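Local atomic coordinates of 2-Cys peroxiredoxin (Plasmodium yoelii, PDB entry 2H01), a protein that probably reduces hydrogen peroxide and organic hydroperoxides to water and alcohols as a thioredoxin-dependent, thiol-specific peroxidase of the peroxiredoxin family. Residues K32-Y37 with E67-S72; P40-F45 with K76-A81. All coordinates share one frame; numbering follows the deposited sequence.

Contact 1: residues K32-Y37 with E67-S72; sequences KYVLLY and ELLGCS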
loop_
_atom_site.group_PDB
_atom_site.type_symbol
_atom_site.label_atom_id
_atom_site.label_comp_id
_atom_site.label_asym_id
_atom_site.label_seq_id
_atom_site.Cartn_x
_atom_site.Cartn_y
_atom_site.Cartn_z
ATOM N N LYS A 32 1.235 -13.454 -2.030
ATOM C CA LYS A 32 0.585 -12.495 -1.159
ATOM C C LYS A 32 -0.318 -11.586 -1.983
ATOM O O LYS A 32 -0.058 -11.366 -3.151
ATOM C CB LYS A 32 1.652 -11.644 -0.496
ATOM C CG LYS A 32 1.754 -11.821 0.973
ATOM C CD LYS A 32 2.347 -13.158 1.338
ATOM C CE LYS A 32 2.620 -13.204 2.814
ATOM N NZ LYS A 32 1.343 -13.235 3.547
ATOM N N TYR A 33 -1.354 -11.021 -1.370
ATOM C CA TYR A 33 -2.047 -9.910 -2.004
ATOM C C TYR A 33 -1.206 -8.736 -1.509
ATOM O O TYR A 33 -0.549 -8.850 -0.473
ATOM C CB TYR A 33 -3.478 -9.767 -1.471
ATOM C CG TYR A 33 -4.396 -10.908 -1.806
ATOM C CD1 TYR A 33 -4.234 -12.158 -1.203
ATOM C CD2 TYR A 33 -5.442 -10.735 -2.713
ATOM C CE1 TYR A 33 -5.096 -13.214 -1.491
ATOM C CE2 TYR A 33 -6.314 -11.777 -3.014
ATOM C CZ TYR A 33 -6.135 -13.016 -2.400
ATOM O OH TYR A 33 -6.976 -14.055 -2.700
ATOM N N VAL A 34 -1.217 -7.617 -2.222
ATOM C CA VAL A 34 -0.415 -6.478 -1.788
ATOM C C VAL A 34 -1.236 -5.212 -1.618
ATOM O O VAL A 34 -2.045 -4.886 -2.475
ATOM C CB VAL A 34 0.716 -6.158 -2.799
ATOM C CG1 VAL A 34 1.537 -4.958 -2.304
ATOM C CG2 VAL A 34 1.613 -7.381 -2.992
ATOM N N LEU A 35 -1.036 -4.522 -0.495
ATOM C CA LEU A 35 -1.710 -3.250 -0.265
ATOM C C LEU A 35 -0.590 -2.214 -0.328
ATOM O O LEU A 35 0.165 -2.035 0.634
ATOM C CB LEU A 35 -2.400 -3.190 1.106
ATOM C CG LEU A 35 -3.454 -2.085 1.385
ATOM C CD1 LEU A 35 -2.817 -0.722 1.542
ATOM C CD2 LEU A 35 -4.460 -2.051 0.265
ATOM N N LEU A 36 -0.463 -1.566 -1.480
ATOM C CA LEU A 36 0.548 -0.537 -1.681
ATOM C C LEU A 36 -0.110 0.808 -1.413
ATOM O O LEU A 36 -1.152 1.117 -2.002
ATOM C CB LEU A 36 1.062 -0.561 -3.127
ATOM C CG LEU A 36 2.011 0.600 -3.492
ATOM C CD1 LEU A 36 3.335 0.431 -2.755
ATOM C CD2 LEU A 36 2.249 0.652 -5.000
ATOM N N TYR A 37 0.484 1.609 -0.530
ATOM C CA TYR A 37 -0.076 2.919 -0.227
ATOM C C TYR A 37 0.976 4.012 -0.326
ATOM O O TYR A 37 2.159 3.770 -0.093
ATOM C CB TYR A 37 -0.730 2.935 1.170
ATOM C CG TYR A 37 0.224 2.831 2.349
ATOM C CD1 TYR A 37 0.600 1.594 2.865
ATOM C CD2 TYR A 37 0.728 3.978 2.959
ATOM C CE1 TYR A 37 1.452 1.491 3.971
ATOM C CE2 TYR A 37 1.589 3.895 4.058
ATOM C CZ TYR A 37 1.942 2.648 4.559
ATOM O OH TYR A 37 2.768 2.571 5.652
ATOM N N GLU A 67 0.239 -8.288 2.121
ATOM C CA GLU A 67 1.532 -7.674 2.396
ATOM C C GLU A 67 1.409 -6.151 2.295
ATOM O O GLU A 67 1.014 -5.620 1.258
ATOM C CB GLU A 67 2.562 -8.180 1.377
ATOM C CG GLU A 67 3.993 -7.688 1.593
ATOM C CD GLU A 67 4.663 -8.331 2.788
ATOM O OE1 GLU A 67 4.332 -9.497 3.122
ATOM O OE2 GLU A 67 5.537 -7.678 3.385
ATOM N N LEU A 68 1.755 -5.452 3.372
ATOM C CA LEU A 68 1.678 -3.994 3.397
ATOM C C LEU A 68 2.959 -3.346 2.901
ATOM O O LEU A 68 4.046 -3.720 3.328
ATOM C CB LEU A 68 1.422 -3.485 4.813
ATOM C CG LEU A 68 0.011 -3.487 5.389
ATOM C CD1 LEU A 68 0.039 -2.830 6.774
ATOM C CD2 LEU A 68 -0.918 -2.725 4.456
ATOM N N LEU A 69 2.819 -2.370 2.004
ATOM C CA LEU A 69 3.969 -1.641 1.474
ATOM C C LEU A 69 3.664 -0.144 1.484
ATOM O O LEU A 69 2.754 0.318 0.800
ATOM C CB LEU A 69 4.304 -2.110 0.046
ATOM C CG LEU A 69 4.766 -3.574 -0.104
ATOM C CD1 LEU A 69 5.065 -3.878 -1.557
ATOM C CD2 LEU A 69 6.012 -3.827 0.743
ATOM N N GLY A 70 4.416 0.598 2.293
ATOM C CA GLY A 70 4.251 2.040 2.384
ATOM C C GLY A 70 5.280 2.739 1.512
ATOM O O GLY A 70 6.469 2.463 1.605
ATOM N N CYS A 71 4.835 3.661 0.672
ATOM C CA CYS A 71 5.755 4.335 -0.224
ATOM C C CYS A 71 5.699 5.867 -0.213
ATOM O O CYS A 71 4.619 6.461 -0.238
ATOM C CB CYS A 71 5.500 3.822 -1.643
ATOM S SG CYS A 71 6.519 4.527 -2.960
ATOM N N SER A 72 6.877 6.491 -0.150
ATOM C CA SER A 72 7.021 7.951 -0.215
ATOM C C SER A 72 8.308 8.174 -1.004
ATOM O O SER A 72 9.162 7.287 -1.078
ATOM C CB SER A 72 7.150 8.602 1.166
ATOM O OG SER A 72 8.501 8.669 1.587
#
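The ring of Y37 lies flat over the backbone of G70: the CA of G70 sits 3.4 Å from the ring centroid, 22° off the normal, a CH-pi contact displaced toward the CE1-CZ side. With CG wedged between its own backbone N and carbonyl carbon (chi1 69°), the tyrosine folds across the neighbouring strand, where glycine has no side chain to oppose the ring. On the same face L35 and L68 run side by side, L35 CB against L68 CD2 at 3.7 Å, and L54 of helix 49-56 touches both L68 and Y37. The other face carries V34, L36 and L69: V34 CG1 meets L69 CD1 at 3.8 Å, while L36 CD1 reaches L69 CB at 3.9 Å. These faces belong to two adjacent parallel strands in the central sheet of the thioredoxin fold; the chain between them, about half of it helix (49-56 and 58-63), makes a beta-alpha-beta crossover. Strand 119-127 pairs with the far edge of 33-37, and strand 98-101 with that of 67-72. Five backbone hydrogen bonds join the pair, from E67 N to Y33 O (2.8 Å) through L35 N to E67 O, L69 N to L35 O and Y37 N to L69 O, ending with the more bent C71 N to Y37 O (151°). At the starting end the apolar stem of K32 lies across that of E67, CG to CB 3.8 Å. Their charged tips stay apart, K32 NZ to E67 OE1 4.8 Å; the ammonium instead hydrogen-bonds N65 OD1.

Contact 2: residues P40-F45 with K76-A81; sequences PLDFTF and KFTHLA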
loop_
_atom_site.group_PDB
_atom_site.type_symbol
_atom_site.label_atom_id
_atom_site.label_comp_id
_atom_site.label_asym_id
_atom_site.label_seq_id
_atom_site.Cartn_x
_atom_site.Cartn_y
_atom_site.Cartn_z
ATOM N N PRO A 40 2.945 11.612 1.057
ATOM C CA PRO A 40 3.874 12.648 0.597
ATOM C C PRO A 40 5.315 12.553 1.098
ATOM O O PRO A 40 6.247 12.312 0.329
ATOM C CB PRO A 40 3.212 13.947 1.070
ATOM C CG PRO A 40 1.753 13.609 1.128
ATOM C CD PRO A 40 1.766 12.214 1.708
ATOM N N LEU A 41 5.486 12.745 2.400
ATOM C CA LEU A 41 6.817 12.775 2.980
ATOM C C LEU A 41 6.957 12.272 4.396
ATOM O O LEU A 41 5.991 12.148 5.146
ATOM C CB LEU A 41 7.334 14.212 2.972
ATOM C CG LEU A 41 7.424 14.962 1.648
ATOM C CD1 LEU A 41 7.615 16.446 1.929
ATOM C CD2 LEU A 41 8.570 14.398 0.817
ATOM N N ASP A 42 8.211 12.027 4.741
ATOM C CA ASP A 42 8.627 11.594 6.058
ATOM C C ASP A 42 8.885 12.868 6.870
ATOM O O ASP A 42 9.077 13.941 6.303
ATOM C CB ASP A 42 9.939 10.825 5.947
ATOM C CG ASP A 42 9.757 9.393 5.481
ATOM O OD1 ASP A 42 8.738 9.061 4.831
ATOM O OD2 ASP A 42 10.674 8.605 5.765
ATOM N N PHE A 43 8.888 12.746 8.192
ATOM C CA PHE A 43 9.182 13.872 9.074
ATOM C C PHE A 43 8.384 15.184 8.972
ATOM O O PHE A 43 8.846 16.191 9.497
ATOM C CB PHE A 43 10.681 14.210 8.961
ATOM C CG PHE A 43 11.597 13.213 9.644
ATOM C CD1 PHE A 43 11.581 13.062 11.029
ATOM C CD2 PHE A 43 12.502 12.459 8.904
ATOM C CE1 PHE A 43 12.465 12.176 11.667
ATOM C CE2 PHE A 43 13.388 11.571 9.528
ATOM C CZ PHE A 43 13.371 11.430 10.907
ATOM N N THR A 44 7.220 15.211 8.318
ATOM C CA THR A 44 6.453 16.466 8.241
ATOM C C THR A 44 5.752 16.710 9.567
ATOM O O THR A 44 5.893 15.924 10.491
ATOM C CB THR A 44 5.355 16.464 7.127
ATOM O OG1 THR A 44 4.278 15.596 7.507
ATOM C CG2 THR A 44 5.944 16.027 5.777
ATOM N N PHE A 45 4.985 17.793 9.656
ATOM C CA PHE A 45 4.278 18.115 10.897
ATOM C C PHE A 45 2.829 17.643 10.891
ATOM O O PHE A 45 2.052 17.950 11.791
ATOM C CB PHE A 45 4.355 19.619 11.182
ATOM C CG PHE A 45 5.767 20.120 11.393
ATOM C CD1 PHE A 45 6.685 19.362 12.120
ATOM C CD2 PHE A 45 6.172 21.340 10.873
ATOM C CE1 PHE A 45 7.984 19.811 12.321
ATOM C CE2 PHE A 45 7.475 21.804 11.068
ATOM C CZ PHE A 45 8.384 21.038 11.794
ATOM N N LYS A 76 15.719 5.464 1.660
ATOM C CA LYS A 76 15.628 4.421 2.673
ATOM C C LYS A 76 16.290 4.880 3.967
ATOM O O LYS A 76 15.885 4.476 5.058
ATOM C CB LYS A 76 16.270 3.112 2.190
ATOM C CG LYS A 76 17.745 3.173 1.809
ATOM C CD LYS A 76 18.285 1.741 1.686
ATOM C CE LYS A 76 19.786 1.673 1.415
ATOM N NZ LYS A 76 20.115 2.114 0.035
ATOM N N PHE A 77 17.304 5.731 3.844
ATOM C CA PHE A 77 17.998 6.247 5.015
ATOM C C PHE A 77 17.068 7.127 5.842
ATOM O O PHE A 77 17.083 7.071 7.070
ATOM C CB PHE A 77 19.232 7.027 4.585
ATOM C CG PHE A 77 20.248 6.183 3.886
ATOM C CD1 PHE A 77 21.046 5.302 4.604
ATOM C CD2 PHE A 77 20.393 6.247 2.511
ATOM C CE1 PHE A 77 21.976 4.495 3.966
ATOM C CE2 PHE A 77 21.324 5.442 1.860
ATOM C CZ PHE A 77 22.119 4.562 2.590
ATOM N N THR A 78 16.255 7.960 5.215
ATOM C CA THR A 78 15.337 8.726 6.030
ATOM C C THR A 78 14.134 7.982 6.580
ATOM O O THR A 78 13.607 8.355 7.615
ATOM C CB THR A 78 15.008 10.121 5.497
ATOM O OG1 THR A 78 15.612 10.316 4.228
ATOM C CG2 THR A 78 13.555 10.267 5.237
ATOM N N HIS A 79 13.741 6.901 5.914
ATOM C CA HIS A 79 12.713 6.033 6.494
ATOM C C HIS A 79 13.255 5.455 7.799
ATOM O O HIS A 79 12.595 5.483 8.834
ATOM C CB HIS A 79 12.377 4.850 5.566
ATOM C CG HIS A 79 11.527 5.204 4.387
ATOM N ND1 HIS A 79 10.818 6.381 4.301
ATOM C CD2 HIS A 79 11.234 4.507 3.265
ATOM C CE1 HIS A 79 10.125 6.396 3.177
ATOM N NE2 HIS A 79 10.359 5.268 2.531
ATOM N N LEU A 80 14.462 4.909 7.737
ATOM C CA LEU A 80 15.087 4.316 8.917
ATOM C C LEU A 80 15.144 5.321 10.067
ATOM O O LEU A 80 14.726 5.022 11.190
ATOM C CB LEU A 80 16.498 3.831 8.582
ATOM C CG LEU A 80 17.284 3.255 9.760
ATOM C CD1 LEU A 80 16.499 2.081 10.360
ATOM C CD2 LEU A 80 18.674 2.805 9.296
ATOM N N ALA A 81 15.658 6.514 9.772
ATOM C CA ALA A 81 15.768 7.570 10.764
ATOM C C ALA A 81 14.397 7.957 11.312
ATOM O O ALA A 81 14.282 8.361 12.470
ATOM C CB ALA A 81 16.448 8.797 10.150
#
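D42 reaches the ring of H79 through one oxygen: ND1 donates to OD2 at 2.7 Å with an N-H...O angle of 163°. The acceptor lies almost in the imidazole plane and uses its syn side, while carboxylate and ring are turned 31° against each other. T78 covers the same oxygen from beside the histidine, its CG2 3.4 Å from D42 OD2. Farther out, the tip of the F43 ring leans on the helix at A81, CZ to CB 4.1 Å, and CE2 comes to 3.7 Å from T78 O; W82 meets this ring with planes at about 45°. D42 N is hydrogen-bonded to D74 OD2, in the turn before helix 76-83, and D42 OD1 to Y39 OH and probably to S72 OG. H79 NE2 is bonded to I100 O, which fixes the imidazole's rotation. Because I100 O can only accept, both ring nitrogens probably carry hydrogen, which would make H79 a cation beside a charged D42. The loop 40-45 follows strand 33-38 and leads toward helix 49-56, past the predicted peroxidatic C47, about 12 Å from F43 between side chains. Helix 76-83 packs H79 against V14 of strand 10-14, while P40 touches strand 119-127.

How the contacts relate
After strands 10-14 and 20-24, the chain runs through 32-37, then passes at once into the loop 40-45 and helices 49-56 and 58-63 before returning as 67-72, where contact 1 closes the first loop. A short turn leads on to helix 76-83, and there contact 2 closes a second loop. The segments alternate along the chain, so the two closures cross. Their centres are about 17 Å apart, yet they touch through S72, at the C-terminal end of strand 66-72. Contact 1 thus joins two central strands, and contact 2 ties the segments leaving their C-terminal ends to each other.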